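Local coordinates for protein Dye-decolorizing peroxidase (Irpex lacteus, PDB 7D8M) that is a heme-binding peroxidase of the dye-decolorizing (DyP) family, which probably uses peroxide to oxidise its substrates, synthetic dyes among them, at residues N11-I16 with P439-I444; N69-H74 with D119-I124. All blocks are in the same frame, centred on the assembly; numbering follows the deposited sequence.

Contact 1 joins the N-terminal segment 11-16 to the start of helix 441-448, and contact 2 pairs two neighbouring strands, 67-72 and 120-126, of a four-stranded antiparallel sheet. Their centres lie about 11 Å apart, and along the chain contact 2 is nested within the loop that contact 1 closes. Two probable hydrogen bonds connect them: Gln13 NE2 to Leu70 O at 2.6 Å and Asp15 N to Asn69 OD1 at 2.9 Å. Packing adds to these where Asp15 OD2 comes within 3.3 Å of Leu123 CD2. Contact 1 is remote from the heme site, whereas the side chain of Leu123 in contact 2 is about 11 Å from that of the heme-binding Arg335.

Contact 1 (N11-I16 with P439-I444); sequences NIQGDI and PSITAI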
ATOM      1  N   ASN A  11     -13.374  -7.727 -16.976  1.00 33.35           N
ATOM      2  CA  ASN A  11     -14.118  -6.576 -16.478  1.00 34.53           C
ATOM      3  C   ASN A  11     -13.521  -5.946 -15.218  1.00 36.75           C
ATOM      4  O   ASN A  11     -14.065  -4.950 -14.721  1.00 36.88           O
ATOM      5  CB  ASN A  11     -15.572  -6.961 -16.196  1.00 34.16           C
ATOM      6  CG  ASN A  11     -16.478  -5.751 -16.123  1.00 31.63           C
ATOM      7  OD1 ASN A  11     -16.210  -4.740 -16.763  1.00 33.10           O
ATOM      8  ND2 ASN A  11     -17.536  -5.836 -15.325  1.00 30.94           N
ATOM      9  N   ILE A  12     -12.430  -6.483 -14.684  1.00 33.80           N
ATOM     10  CA  ILE A  12     -11.849  -5.992 -13.436  1.00 34.85           C
ATOM     11  C   ILE A  12     -10.592  -5.199 -13.764  1.00 30.80           C
ATOM     12  O   ILE A  12      -9.730  -5.674 -14.513  1.00 31.39           O
ATOM     13  CB  ILE A  12     -11.554  -7.151 -12.470  1.00 30.01           C
ATOM     14  CG1 ILE A  12     -12.844  -7.935 -12.208  1.00 32.79           C
ATOM     15  CG2 ILE A  12     -10.937  -6.635 -11.156  1.00 31.80           C
ATOM     16  CD1 ILE A  12     -12.695  -9.080 -11.217  1.00 36.18           C
ATOM     17  N   GLN A  13     -10.503  -3.982 -13.225  1.00 30.17           N
ATOM     18  CA  GLN A  13      -9.328  -3.149 -13.440  1.00 29.45           C
ATOM     19  C   GLN A  13      -8.076  -3.857 -12.933  1.00 28.51           C
ATOM     20  O   GLN A  13      -8.018  -4.300 -11.779  1.00 26.72           O
ATOM     21  CB  GLN A  13      -9.507  -1.802 -12.747  1.00 27.33           C
ATOM     22  CG  GLN A  13     -10.615  -0.964 -13.361  1.00 22.65           C
ATOM     23  CD  GLN A  13     -10.397   0.503 -13.136  1.00 24.01           C
ATOM     24  OE1 GLN A  13      -9.440   1.088 -13.651  1.00 25.01           O
ATOM     25  NE2 GLN A  13     -11.277   1.119 -12.361  1.00 27.02           N
ATOM     26  N   GLY A  14      -7.070  -3.930 -13.804  1.00 26.57           N
ATOM     27  CA  GLY A  14      -5.948  -4.825 -13.594  1.00 28.22           C
ATOM     28  C   GLY A  14      -5.072  -4.482 -12.404  1.00 32.87           C
ATOM     29  O   GLY A  14      -4.479  -5.378 -11.798  1.00 28.70           O
ATOM     30  N   ASP A  15      -4.953  -3.195 -12.058  1.00 27.62           N
ATOM     31  CA  ASP A  15      -4.049  -2.843 -10.965  1.00 30.59           C
ATOM     32  C   ASP A  15      -4.543  -3.349  -9.615  1.00 29.15           C
ATOM     33  O   ASP A  15      -3.750  -3.432  -8.667  1.00 30.28           O
ATOM     34  CB  ASP A  15      -3.830  -1.331 -10.905  1.00 23.12           C
ATOM     35  CG  ASP A  15      -2.631  -0.954 -10.053  1.00 30.92           C
ATOM     36  OD1 ASP A  15      -1.513  -1.394 -10.389  1.00 28.44           O
ATOM     37  OD2 ASP A  15      -2.806  -0.230  -9.043  1.00 28.75           O
ATOM     38  N   ILE A  16      -5.823  -3.711  -9.507  1.00 30.63           N
ATOM     39  CA  ILE A  16      -6.366  -4.156  -8.226  1.00 30.29           C
ATOM     40  C   ILE A  16      -5.736  -5.473  -7.798  1.00 32.53           C
ATOM     41  O   ILE A  16      -5.297  -5.636  -6.648  1.00 31.10           O
ATOM     42  CB  ILE A  16      -7.897  -4.289  -8.305  1.00 33.43           C
ATOM     43  CG1 ILE A  16      -8.539  -2.977  -8.781  1.00 33.30           C
ATOM     44  CG2 ILE A  16      -8.453  -4.776  -6.948  1.00 28.00           C
ATOM     45  CD1 ILE A  16     -10.026  -3.099  -9.134  1.00 30.66           C
ATOM     46  N   PRO A 439     -14.083   1.293 -10.049  1.00 32.16           N
ATOM     47  CA  PRO A 439     -15.212   0.481 -10.492  1.00 31.58           C
ATOM     48  C   PRO A 439     -14.750  -0.592 -11.465  1.00 30.35           C
ATOM     49  O   PRO A 439     -13.637  -0.564 -11.996  1.00 28.94           O
ATOM     50  CB  PRO A 439     -16.142   1.489 -11.183  1.00 30.13           C
ATOM     51  CG  PRO A 439     -15.501   2.832 -11.007  1.00 29.89           C
ATOM     52  CD  PRO A 439     -14.063   2.608 -10.703  1.00 29.24           C
ATOM     53  N   SER A 440     -15.639  -1.555 -11.680  1.00 32.65           N
ATOM     54  CA  SER A 440     -15.498  -2.435 -12.823  1.00 31.32           C
ATOM     55  C   SER A 440     -15.479  -1.614 -14.108  1.00 30.36           C
ATOM     56  O   SER A 440     -15.874  -0.443 -14.143  1.00 30.46           O
ATOM     57  CB  SER A 440     -16.638  -3.446 -12.869  1.00 36.19           C
ATOM     58  OG  SER A 440     -17.813  -2.823 -13.359  1.00 35.37           O
ATOM     59  N   ILE A 441     -15.012  -2.246 -15.182  1.00 30.04           N
ATOM     60  CA  ILE A 441     -14.861  -1.515 -16.431  1.00 33.34           C
ATOM     61  C   ILE A 441     -16.224  -1.125 -16.986  1.00 31.93           C
ATOM     62  O   ILE A 441     -16.429   0.023 -17.390  1.00 33.56           O
ATOM     63  CB  ILE A 441     -14.022  -2.339 -17.419  1.00 34.74           C
ATOM     64  CG1 ILE A 441     -12.722  -2.771 -16.711  1.00 36.04           C
ATOM     65  CG2 ILE A 441     -13.738  -1.534 -18.664  1.00 34.89           C
ATOM     66  CD1 ILE A 441     -11.613  -3.248 -17.623  1.00 38.64           C
ATOM     67  N   THR A 442     -17.196  -2.047 -16.964  1.00 34.06           N
ATOM     68  CA  THR A 442     -18.548  -1.692 -17.403  1.00 35.97           C
ATOM     69  C   THR A 442     -19.138  -0.589 -16.530  1.00 35.22           C
ATOM     70  O   THR A 442     -19.767   0.348 -17.038  1.00 35.27           O
ATOM     71  CB  THR A 442     -19.463  -2.921 -17.397  1.00 36.17           C
ATOM     72  OG1 THR A 442     -19.471  -3.511 -16.088  1.00 38.31           O
ATOM     73  CG2 THR A 442     -18.993  -3.946 -18.420  1.00 34.75           C
ATOM     74  N   ALA A 443     -18.918  -0.667 -15.213  1.00 32.30           N
ATOM     75  CA  ALA A 443     -19.443   0.355 -14.317  1.00 28.57           C
ATOM     76  C   ALA A 443     -18.901   1.730 -14.675  1.00 31.88           C
ATOM     77  O   ALA A 443     -19.615   2.734 -14.569  1.00 32.42           O
ATOM     78  CB  ALA A 443     -19.112   0.005 -12.863  1.00 31.47           C
ATOM     79  N   ILE A 444     -17.640   1.802 -15.097  1.00 27.50           N
ATOM     80  CA  ILE A 444     -17.115   3.073 -15.569  1.00 29.61           C
ATOM     81  C   ILE A 444     -18.011   3.619 -16.675  1.00 31.60           C
ATOM     82  O   ILE A 444     -18.430   4.780 -16.642  1.00 30.74           O
ATOM     83  CB  ILE A 444     -15.663   2.917 -16.044  1.00 24.78           C
ATOM     84  CG1 ILE A 444     -14.755   2.553 -14.854  1.00 29.39           C
ATOM     85  CG2 ILE A 444     -15.184   4.208 -16.671  1.00 24.75           C
ATOM     86  CD1 ILE A 444     -13.333   2.274 -15.246  1.00 26.01           C
TER
HETATM   87  O   HOH W   1     -12.513  -3.309 -11.251  1.00 28.21           O
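The carbonyl oxygen of Pro439 is gripped twice. Gln13 NE2 donates to Pro439 O at 2.9 Å, in the carbonyl plane and on a lone pair, and an ordered water donates to the same oxygen at 3.1 Å. That water also accepts from Gln13 N, so backbone and side chain of one residue converge on one acceptor. Gln13 NE2 has a second and closer partner in Leu70 O of strand 67-72; with Gln13 OE1 also hydrogen-bonded, the amide probably has little freedom to turn. The tip of Ile444, its CD1, meets this amide end-on, 3.7 Å from Gln13 NE2.

The contact pins the N-terminal part of the DyP alpha+beta barrel domain to the turn between strand 428-438 and helix 441-448, closing a 422-residue loop. Asn11 serves the end where that helix begins. Its backbone O accepts from Ile441 N in a nearly straight bond (168° at the hydrogen). With CG anti to the backbone N (chi1 -161°), the amide swings over the helix start, and Asn11 OD1 takes Thr442 N at 2.9 Å in the carbonyl plane. Ser440 is the N-cap: Ser440 OG accepts from Ala443 N at 3.1 Å. The first three N-H groups of the helix are thus met by one asparagine and the capping serine. Asn11 ND2 donates to Thr442 OG1 at 3.1 Å, the two side chains crossing at about a right angle.

Contact 2 (N69-H74 with D119-I124); sequences NLAFSH and DGVFLI
Five backbone hydrogen bonds tie Asn69, Ala71 and Ser73 to Leu123, Val121 and Asp119. Asn69 and Leu123 exchange a reciprocal pair, with Asn69 N to Leu123 O at 2.9 Å, and Ala71 and Val121 do the same. Ser73 N closes the ladder on Asp119 O at 3.0 Å, from well above the carbonyl plane. Leu70 with Phe122 lies between the two hydrogen-bonded pairs as a non-hydrogen-bonded pair, and Phe72 with Gly120 follows Ala71 and Val121. CA-H...O contacts supplement the ladder, one of them from Phe122 CA to Asn69 O at 3.4 Å.

The strands run antiparallel at 165° within the first sheet of the DyP alpha+beta fold. Asp119 and Gly120 both face Phe30 on the next strand, a classic beta bulge. Gly120 CA is 3.1 Å from Ala71 O. Backbone bonding of Phe72 to Phe437 carries this sheet's edge over to strand 428-438 of the second sheet.

Among apolar contacts, a CH-pi interaction leads: Leu70 CD1 stands 3.7 Å from the Phe122 ring centroid, 9° off the normal. Leu70 reaches there with CG anti to the backbone N (chi1 171°). The Phe122 ring also meets that of Phe30 and touches Tyr45 of helix 35-49. An alanine at Phe122 would probably leave Leu70 CD1 without its aromatic face and open a gap beside Phe30 and Tyr45. On the face that carries Asn69, Ala71, Val121 and Leu123, Ala71 CB lies 4.3 Å from Val121 CG1.

A ring edge meets a carbonyl oxygen at Phe72, whose CD1 is 3.8 Å from Asp119 O, while Phe448 stacks on the ring.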
ATOM      1  N   ASN A  69      -5.635   2.694 -15.408  1.00 27.59           N
ATOM      2  CA  ASN A  69      -6.728   2.428 -14.493  1.00 25.32           C
ATOM      3  C   ASN A  69      -7.304   3.760 -14.039  1.00 26.10           C
ATOM      4  O   ASN A  69      -6.670   4.810 -14.165  1.00 24.74           O
ATOM      5  CB  ASN A  69      -6.268   1.593 -13.298  1.00 25.24           C
ATOM      6  CG  ASN A  69      -6.376   0.105 -13.550  1.00 27.12           C
ATOM      7  OD1 ASN A  69      -6.320  -0.690 -12.620  1.00 28.28           O
ATOM      8  ND2 ASN A  69      -6.532  -0.281 -14.808  1.00 27.54           N
ATOM      9  N   LEU A  70      -8.515   3.705 -13.492  1.00 26.70           N
ATOM     10  CA  LEU A  70      -9.257   4.912 -13.151  1.00 26.70           C
ATOM     11  C   LEU A  70     -10.053   4.668 -11.880  1.00 25.35           C
ATOM     12  O   LEU A  70     -10.669   3.610 -11.725  1.00 26.98           O
ATOM     13  CB  LEU A  70     -10.198   5.315 -14.299  1.00 27.74           C
ATOM     14  CG  LEU A  70     -11.201   6.439 -14.040  1.00 28.55           C
ATOM     15  CD1 LEU A  70     -10.477   7.721 -13.738  1.00 26.84           C
ATOM     16  CD2 LEU A  70     -12.120   6.632 -15.246  1.00 27.27           C
ATOM     17  N   ALA A  71     -10.042   5.648 -10.976  1.00 24.28           N
ATOM     18  CA  ALA A  71     -10.768   5.547  -9.720  1.00 25.41           C
ATOM     19  C   ALA A  71     -11.303   6.915  -9.329  1.00 24.92           C
ATOM     20  O   ALA A  71     -10.688   7.943  -9.621  1.00 27.13           O
ATOM     21  CB  ALA A  71      -9.875   4.987  -8.597  1.00 24.85           C
ATOM     22  N   PHE A  72     -12.450   6.922  -8.653  1.00 24.66           N
ATOM     23  CA  PHE A  72     -13.138   8.155  -8.296  1.00 26.44           C
ATOM     24  C   PHE A  72     -13.243   8.312  -6.784  1.00 24.29           C
ATOM     25  O   PHE A  72     -13.512   7.342  -6.065  1.00 26.39           O
ATOM     26  CB  PHE A  72     -14.552   8.196  -8.902  1.00 26.89           C
ATOM     27  CG  PHE A  72     -14.568   8.244 -10.400  1.00 24.46           C
ATOM     28  CD1 PHE A  72     -14.226   9.406 -11.068  1.00 28.30           C
ATOM     29  CD2 PHE A  72     -14.922   7.131 -11.133  1.00 27.83           C
ATOM     30  CE1 PHE A  72     -14.247   9.462 -12.460  1.00 27.24           C
ATOM     31  CE2 PHE A  72     -14.945   7.172 -12.522  1.00 31.06           C
ATOM     32  CZ  PHE A  72     -14.598   8.338 -13.184  1.00 28.37           C
ATOM     33  N   SER A  73     -13.049   9.541  -6.319  1.00 22.98           N
ATOM     34  CA  SER A  73     -13.309   9.916  -4.940  1.00 29.04           C
ATOM     35  C   SER A  73     -14.797  10.161  -4.720  1.00 29.53           C
ATOM     36  O   SER A  73     -15.572  10.321  -5.663  1.00 28.70           O
ATOM     37  CB  SER A  73     -12.512  11.161  -4.571  1.00 29.27           C
ATOM     38  OG  SER A  73     -13.070  12.333  -5.157  1.00 27.42           O
ATOM     39  N   HIS A  74     -15.187  10.184  -3.443  1.00 30.15           N
ATOM     40  CA  HIS A  74     -16.556  10.544  -3.078  1.00 30.89           C
ATOM     41  C   HIS A  74     -16.954  11.885  -3.681  1.00 31.49           C
ATOM     42  O   HIS A  74     -18.079  12.049  -4.167  1.00 31.95           O
ATOM     43  CB  HIS A  74     -16.697  10.581  -1.550  1.00 29.20           C
ATOM     44  CG  HIS A  74     -17.993  11.162  -1.071  1.00 34.35           C
ATOM     45  ND1 HIS A  74     -19.111  10.391  -0.832  1.00 33.82           N
ATOM     46  CD2 HIS A  74     -18.343  12.436  -0.769  1.00 35.14           C
ATOM     47  CE1 HIS A  74     -20.096  11.165  -0.410  1.00 33.85           C
ATOM     48  NE2 HIS A  74     -19.656  12.411  -0.365  1.00 33.54           N
ATOM     49  N   ASP A 119     -11.228  14.790  -7.496  1.00 27.35           N
ATOM     50  CA  ASP A 119     -12.381  14.004  -7.914  1.00 25.63           C
ATOM     51  C   ASP A 119     -12.015  12.594  -8.350  1.00 24.98           C
ATOM     52  O   ASP A 119     -12.884  11.715  -8.355  1.00 25.30           O
ATOM     53  CB  ASP A 119     -13.114  14.712  -9.076  1.00 25.30           C
ATOM     54  CG  ASP A 119     -13.901  15.929  -8.617  1.00 27.94           C
ATOM     55  OD1 ASP A 119     -14.352  15.951  -7.454  1.00 32.17           O
ATOM     56  OD2 ASP A 119     -14.081  16.864  -9.423  1.00 34.12           O
ATOM     57  N   GLY A 120     -10.761  12.351  -8.704  1.00 24.16           N
ATOM     58  CA  GLY A 120     -10.358  11.012  -9.079  1.00 22.53           C
ATOM     59  C   GLY A 120      -8.910  11.006  -9.505  1.00 24.85           C
ATOM     60  O   GLY A 120      -8.218  12.032  -9.477  1.00 22.87           O
ATOM     61  N   VAL A 121      -8.461   9.830  -9.924  1.00 24.66           N
ATOM     62  CA  VAL A 121      -7.072   9.657 -10.313  1.00 22.35           C
ATOM     63  C   VAL A 121      -6.991   8.641 -11.442  1.00 23.91           C
ATOM     64  O   VAL A 121      -7.681   7.616 -11.433  1.00 24.27           O
ATOM     65  CB  VAL A 121      -6.213   9.228  -9.097  1.00 23.43           C
ATOM     66  CG1 VAL A 121      -6.784   7.957  -8.460  1.00 21.98           C
ATOM     67  CG2 VAL A 121      -4.774   9.036  -9.516  1.00 21.75           C
ATOM     68  N   PHE A 122      -6.151   8.947 -12.425  1.00 26.91           N
ATOM     69  CA  PHE A 122      -5.744   8.003 -13.454  1.00 26.05           C
ATOM     70  C   PHE A 122      -4.406   7.411 -13.036  1.00 24.01           C
ATOM     71  O   PHE A 122      -3.491   8.152 -12.666  1.00 23.44           O
ATOM     72  CB  PHE A 122      -5.606   8.697 -14.815  1.00 24.31           C
ATOM     73  CG  PHE A 122      -6.900   8.843 -15.578  1.00 27.94           C
ATOM     74  CD1 PHE A 122      -7.385   7.803 -16.358  1.00 27.53           C
ATOM     75  CD2 PHE A 122      -7.605  10.039 -15.559  1.00 30.77           C
ATOM     76  CE1 PHE A 122      -8.561   7.936 -17.080  1.00 27.62           C
ATOM     77  CE2 PHE A 122      -8.787  10.182 -16.277  1.00 28.60           C
ATOM     78  CZ  PHE A 122      -9.265   9.128 -17.038  1.00 28.60           C
ATOM     79  N   LEU A 123      -4.305   6.083 -13.074  1.00 25.84           N
ATOM     80  CA  LEU A 123      -3.037   5.373 -12.937  1.00 28.14           C
ATOM     81  C   LEU A 123      -2.555   4.961 -14.322  1.00 25.01           C
ATOM     82  O   LEU A 123      -3.261   4.241 -15.031  1.00 30.13           O
ATOM     83  CB  LEU A 123      -3.187   4.135 -12.049  1.00 23.92           C
ATOM     84  CG  LEU A 123      -3.095   4.311 -10.536  1.00 26.23           C
ATOM     85  CD1 LEU A 123      -4.137   5.276 -10.048  1.00 26.00           C
ATOM     86  CD2 LEU A 123      -3.259   2.962  -9.846  1.00 26.31           C
ATOM     87  N   ILE A 124      -1.350   5.387 -14.692  1.00 26.54           N
ATOM     88  CA  ILE A 124      -0.778   5.103 -16.008  1.00 28.65           C
ATOM     89  C   ILE A 124       0.564   4.417 -15.802  1.00 28.93           C
ATOM     90  O   ILE A 124       1.527   5.054 -15.351  1.00 25.49           O
ATOM     91  CB  ILE A 124      -0.598   6.372 -16.846  1.00 27.33           C
ATOM     92  CG1 ILE A 124      -1.924   7.128 -17.017  1.00 26.77           C
ATOM     93  CG2 ILE A 124       0.049   6.034 -18.203  1.00 27.07           C
ATOM     94  CD1 ILE A 124      -1.714   8.582 -17.435  1.00 29.61           C
TER